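Local atomic coordinates of hemolysin activator protein CdiB (Acinetobacter baumannii ACICU, PDB entry 6WIL), a protein that probably exports a partner toxin across the outer membrane, as a two-partner secretion transporter of the Omp85 superfamily used in contact-dependent growth inhibition. Residues A[461-473]-A[511-523]. Sequence-based numbering, arbitrary orientation.
Sequences YSVRGFDGELMLS and PGQRYLLGSVLGL
Leu472 and Leu516 meet tip to tip, with Leu472 CD1 3.5 Å from Leu516 CG, where segment 461-473 lies against the inner wall of the barrel strand that begins at Tyr515. The same Leu472 methyl, CD1, also rests 3.3 Å from the backbone O of Gln513, so the end of this side chain sits on the peptide bend that leads into the strand. Leu516 divides its branches between two neighbours. While CD1 stays with Leu472, CD2 lies over one face of the Phe466 ring in a CH-pi contact, 4.0 Å from the ring centroid and 28° off its normal. The chi1 of Phe466, -74°, sets the ring beside its own backbone N and turned in to the strand, with CE2 3.6 Å from Leu517 O and the ring edge near Gly518 N. Val463 CG1 adds to the apolar patch, 4.2 Å from Leu516 CB.

Farther along the strand the two backbones come close. The type II turn from Val463 to Phe466 brings Gly465 against Gly518, their CA atoms 4.7 Å apart, and Gly518 CA makes a CA-H...O contact with Arg464 O at 3.3 Å. Val520 CG2 then packs on the CB of Arg464; the guanidinium group of that residue forms salt bridges with Asp500 on the adjacent strand 493-505 and Glu483 on strand 476-487 beyond it. The sequence Val-Arg-Gly-Phe matches the VRGY/F motif of the lumenal loop L6 in Omp85 proteins. The join to strand 515-526 is thus made by apolar packing and close glycine backbones, without conventional hydrogen bonds between the two segments, whereas the charged grip of the loop tip falls on the next two strands of the wall, consistent with a loop held to the barrel wall at its arginine.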
loop_
_atom_site.group_PDB
_atom_site.type_symbol
_atom_site.label_atom_id
_atom_site.label_comp_id
_atom_site.label_asym_id
_atom_site.label_seq_id
_atom_site.Cartn_x
_atom_site.Cartn_y
_atom_site.Cartn_z
ATOM N N TYR A 461 -6.386 17.143 6.838
ATOM C CA TYR A 461 -5.439 16.134 6.387
ATOM C C TYR A 461 -4.307 15.901 7.367
ATOM O O TYR A 461 -3.577 14.913 7.232
ATOM C CB TYR A 461 -4.837 16.527 5.034
ATOM C CG TYR A 461 -5.849 16.749 3.944
ATOM C CD1 TYR A 461 -6.553 15.682 3.393
ATOM C CD2 TYR A 461 -6.083 18.021 3.436
ATOM C CE1 TYR A 461 -7.475 15.883 2.379
ATOM C CE2 TYR A 461 -7.002 18.229 2.419
ATOM C CZ TYR A 461 -7.697 17.159 1.894
ATOM O OH TYR A 461 -8.614 17.364 0.882
ATOM N N SER A 462 -4.132 16.780 8.324
ATOM C CA SER A 462 -3.002 16.649 9.226
ATOM C C SER A 462 -3.405 16.533 10.680
ATOM O O SER A 462 -3.072 15.538 11.308
ATOM C CB SER A 462 -2.035 17.846 9.042
ATOM O OG SER A 462 -2.711 19.066 8.892
ATOM N N VAL A 463 -4.125 17.523 11.222
ATOM C CA VAL A 463 -4.708 17.408 12.558
ATOM C C VAL A 463 -6.178 17.815 12.536
ATOM O O VAL A 463 -6.494 19.003 12.427
ATOM C CB VAL A 463 -3.936 18.259 13.581
ATOM C CG1 VAL A 463 -4.483 18.020 14.979
ATOM C CG2 VAL A 463 -2.449 17.964 13.493
ATOM N N ARG A 464 -7.087 16.848 12.655
ATOM C CA ARG A 464 -8.508 17.163 12.554
ATOM C C ARG A 464 -8.979 17.979 13.759
ATOM O O ARG A 464 -8.360 17.984 14.828
ATOM C CB ARG A 464 -9.339 15.888 12.418
ATOM C CG ARG A 464 -9.394 15.345 10.999
ATOM C CD ARG A 464 -9.997 13.959 10.971
ATOM N NE ARG A 464 -9.122 12.993 11.625
ATOM C CZ ARG A 464 -9.412 11.707 11.791
ATOM N NH1 ARG A 464 -8.546 10.909 12.399
ATOM N NH2 ARG A 464 -10.566 11.218 11.354
ATOM N N GLY A 465 -10.095 18.681 13.572
ATOM C CA GLY A 465 -10.585 19.618 14.558
ATOM C C GLY A 465 -10.107 21.039 14.360
ATOM O O GLY A 465 -10.509 21.926 15.121
ATOM N N PHE A 466 -9.256 21.286 13.368
ATOM C CA PHE A 466 -8.746 22.615 13.063
ATOM C C PHE A 466 -9.141 22.992 11.643
ATOM O O PHE A 466 -9.149 22.140 10.744
ATOM C CB PHE A 466 -7.222 22.676 13.233
ATOM C CG PHE A 466 -6.772 22.680 14.668
ATOM C CD1 PHE A 466 -6.720 23.863 15.389
ATOM C CD2 PHE A 466 -6.401 21.502 15.297
ATOM C CE1 PHE A 466 -6.309 23.872 16.709
ATOM C CE2 PHE A 466 -5.987 21.503 16.614
ATOM C CZ PHE A 466 -5.941 22.690 17.321
ATOM N N ASP A 467 -9.464 24.278 11.449
ATOM C CA ASP A 467 -10.012 24.725 10.170
ATOM C C ASP A 467 -8.943 24.768 9.085
ATOM O O ASP A 467 -9.251 24.621 7.893
ATOM C CB ASP A 467 -10.655 26.104 10.321
ATOM C CG ASP A 467 -9.778 27.086 11.073
ATOM O OD1 ASP A 467 -8.575 27.226 10.720
ATOM O OD2 ASP A 467 -10.297 27.728 12.019
ATOM N N GLY A 468 -7.688 24.986 9.477
ATOM C CA GLY A 468 -6.614 25.117 8.520
ATOM C C GLY A 468 -6.366 26.494 7.954
ATOM O O GLY A 468 -5.597 26.613 6.985
ATOM N N GLU A 469 -6.987 27.536 8.510
ATOM C CA GLU A 469 -6.642 28.880 8.057
ATOM C C GLU A 469 -5.231 29.250 8.476
ATOM O O GLU A 469 -4.540 30.004 7.780
ATOM C CB GLU A 469 -7.627 29.908 8.597
ATOM C CG GLU A 469 -7.510 30.180 10.082
ATOM C CD GLU A 469 -8.580 31.124 10.556
ATOM O OE1 GLU A 469 -8.445 32.332 10.289
ATOM O OE2 GLU A 469 -9.565 30.644 11.162
ATOM N N LEU A 470 -4.794 28.743 9.614
ATOM C CA LEU A 470 -3.439 28.955 10.085
ATOM C C LEU A 470 -2.868 27.596 10.421
ATOM O O LEU A 470 -3.499 26.826 11.151
ATOM C CB LEU A 470 -3.380 29.875 11.316
ATOM C CG LEU A 470 -3.904 31.296 11.133
ATOM C CD1 LEU A 470 -4.018 31.992 12.470
ATOM C CD2 LEU A 470 -3.037 32.112 10.175
HETATM N N MSE A 471 -1.706 27.289 9.856
HETATM C CA MSE A 471 -1.064 26.004 10.111
HETATM C C MSE A 471 0.321 26.203 10.710
HETATM O O MSE A 471 1.012 27.165 10.381
HETATM C CB MSE A 471 -0.968 25.181 8.827
HETATM C CG MSE A 471 -2.321 24.835 8.233
HETATM SE SE MSE A 471 -2.171 23.912 6.510
HETATM C CE MSE A 471 -1.947 22.072 7.153
ATOM N N LEU A 472 0.698 25.316 11.625
ATOM C CA LEU A 472 2.068 25.255 12.108
ATOM C C LEU A 472 2.909 24.475 11.105
ATOM O O LEU A 472 2.404 23.606 10.397
ATOM C CB LEU A 472 2.128 24.595 13.488
ATOM C CG LEU A 472 1.136 25.138 14.521
ATOM C CD1 LEU A 472 1.185 24.310 15.785
ATOM C CD2 LEU A 472 1.402 26.610 14.838
ATOM N N SER A 473 4.199 24.805 11.030
ATOM C CA SER A 473 5.083 24.188 10.047
ATOM C C SER A 473 6.500 24.145 10.592
ATOM O O SER A 473 6.909 25.017 11.361
ATOM C CB SER A 473 5.042 24.917 8.702
ATOM O OG SER A 473 5.961 26.003 8.670
ATOM N N PRO A 511 9.750 27.754 19.047
ATOM C CA PRO A 511 9.250 27.010 20.209
ATOM C C PRO A 511 7.993 27.633 20.799
ATOM O O PRO A 511 7.706 28.819 20.623
ATOM C CB PRO A 511 10.417 27.071 21.201
ATOM C CG PRO A 511 11.623 27.277 20.350
ATOM C CD PRO A 511 11.167 28.134 19.202
ATOM N N GLY A 512 7.241 26.802 21.520
ATOM C CA GLY A 512 5.950 27.189 22.043
ATOM C C GLY A 512 4.811 27.105 21.051
ATOM O O GLY A 512 3.644 27.170 21.463
ATOM N N GLN A 513 5.105 26.967 19.757
ATOM C CA GLN A 513 4.102 26.818 18.711
ATOM C C GLN A 513 4.281 25.511 17.951
ATOM O O GLN A 513 4.098 25.462 16.737
ATOM C CB GLN A 513 4.149 28.003 17.746
ATOM C CG GLN A 513 4.031 29.351 18.423
ATOM C CD GLN A 513 3.260 30.347 17.587
ATOM O OE1 GLN A 513 3.049 30.138 16.394
ATOM N NE2 GLN A 513 2.818 31.432 18.214
ATOM N N ARG A 514 4.630 24.445 18.657
ATOM C CA ARG A 514 5.073 23.217 18.021
ATOM C C ARG A 514 4.091 22.063 18.173
ATOM O O ARG A 514 4.414 20.939 17.773
ATOM C CB ARG A 514 6.436 22.808 18.588
ATOM C CG ARG A 514 7.392 23.972 18.821
ATOM C CD ARG A 514 8.727 23.481 19.367
ATOM N NE ARG A 514 8.573 22.764 20.631
ATOM C CZ ARG A 514 9.584 22.301 21.360
ATOM N NH1 ARG A 514 9.344 21.657 22.494
ATOM N NH2 ARG A 514 10.834 22.481 20.956
ATOM N N TYR A 515 2.908 22.298 18.736
ATOM C CA TYR A 515 2.019 21.201 19.085
ATOM C C TYR A 515 0.566 21.564 18.816
ATOM O O TYR A 515 0.132 22.686 19.087
ATOM C CB TYR A 515 2.186 20.805 20.554
ATOM C CG TYR A 515 1.369 19.600 20.946
ATOM C CD1 TYR A 515 1.803 18.320 20.639
ATOM C CD2 TYR A 515 0.164 19.738 21.624
ATOM C CE1 TYR A 515 1.068 17.208 20.994
ATOM C CE2 TYR A 515 -0.584 18.628 21.983
ATOM C CZ TYR A 515 -0.125 17.364 21.664
ATOM O OH TYR A 515 -0.853 16.249 22.014
ATOM N N LEU A 516 -0.180 20.594 18.290
ATOM C CA LEU A 516 -1.611 20.723 18.064
ATOM C C LEU A 516 -2.312 19.472 18.569
ATOM O O LEU A 516 -1.802 18.359 18.419
ATOM C CB LEU A 516 -1.938 20.931 16.580
ATOM C CG LEU A 516 -1.669 22.316 15.990
ATOM C CD1 LEU A 516 -1.975 22.341 14.501
ATOM C CD2 LEU A 516 -2.466 23.383 16.722
ATOM N N LEU A 517 -3.482 19.665 19.172
ATOM C CA LEU A 517 -4.323 18.562 19.624
ATOM C C LEU A 517 -5.763 18.899 19.280
ATOM O O LEU A 517 -6.317 19.870 19.803
ATOM C CB LEU A 517 -4.174 18.318 21.129
ATOM C CG LEU A 517 -5.131 17.282 21.728
ATOM C CD1 LEU A 517 -4.714 15.870 21.367
ATOM C CD2 LEU A 517 -5.250 17.443 23.236
ATOM N N GLY A 518 -6.359 18.107 18.393
ATOM C CA GLY A 518 -7.746 18.298 18.019
ATOM C C GLY A 518 -8.564 17.043 18.231
ATOM O O GLY A 518 -8.008 15.947 18.364
ATOM N N SER A 519 -9.886 17.184 18.275
ATOM C CA SER A 519 -10.768 16.042 18.445
ATOM C C SER A 519 -11.967 16.195 17.522
ATOM O O SER A 519 -12.400 17.310 17.222
ATOM C CB SER A 519 -11.232 15.889 19.898
ATOM O OG SER A 519 -11.846 14.628 20.101
ATOM N N VAL A 520 -12.498 15.059 17.077
ATOM C CA VAL A 520 -13.566 15.021 16.084
ATOM C C VAL A 520 -14.568 13.945 16.476
ATOM O O VAL A 520 -14.186 12.857 16.919
ATOM C CB VAL A 520 -12.999 14.768 14.669
ATOM C CG1 VAL A 520 -14.045 14.145 13.758
ATOM C CG2 VAL A 520 -12.489 16.064 14.071
ATOM N N LEU A 521 -15.854 14.257 16.325
ATOM C CA LEU A 521 -16.938 13.301 16.511
ATOM C C LEU A 521 -17.864 13.386 15.307
ATOM O O LEU A 521 -18.274 14.485 14.917
ATOM C CB LEU A 521 -17.709 13.583 17.804
ATOM C CG LEU A 521 -18.851 12.626 18.157
ATOM C CD1 LEU A 521 -18.316 11.254 18.533
ATOM C CD2 LEU A 521 -19.707 13.201 19.275
ATOM N N GLY A 522 -18.186 12.240 14.715
ATOM C CA GLY A 522 -19.000 12.251 13.523
ATOM C C GLY A 522 -19.604 10.898 13.213
ATOM O O GLY A 522 -19.520 9.960 14.007
ATOM N N LEU A 523 -20.217 10.815 12.030
ATOM C CA LEU A 523 -20.885 9.600 11.585
ATOM C C LEU A 523 -20.715 9.447 10.079
ATOM O O LEU A 523 -20.466 10.418 9.359
ATOM C CB LEU A 523 -22.377 9.606 11.945
ATOM C CG LEU A 523 -23.296 10.478 11.085
ATOM C CD1 LEU A 523 -24.745 10.082 11.306
ATOM C CD2 LEU A 523 -23.102 11.965 11.369
#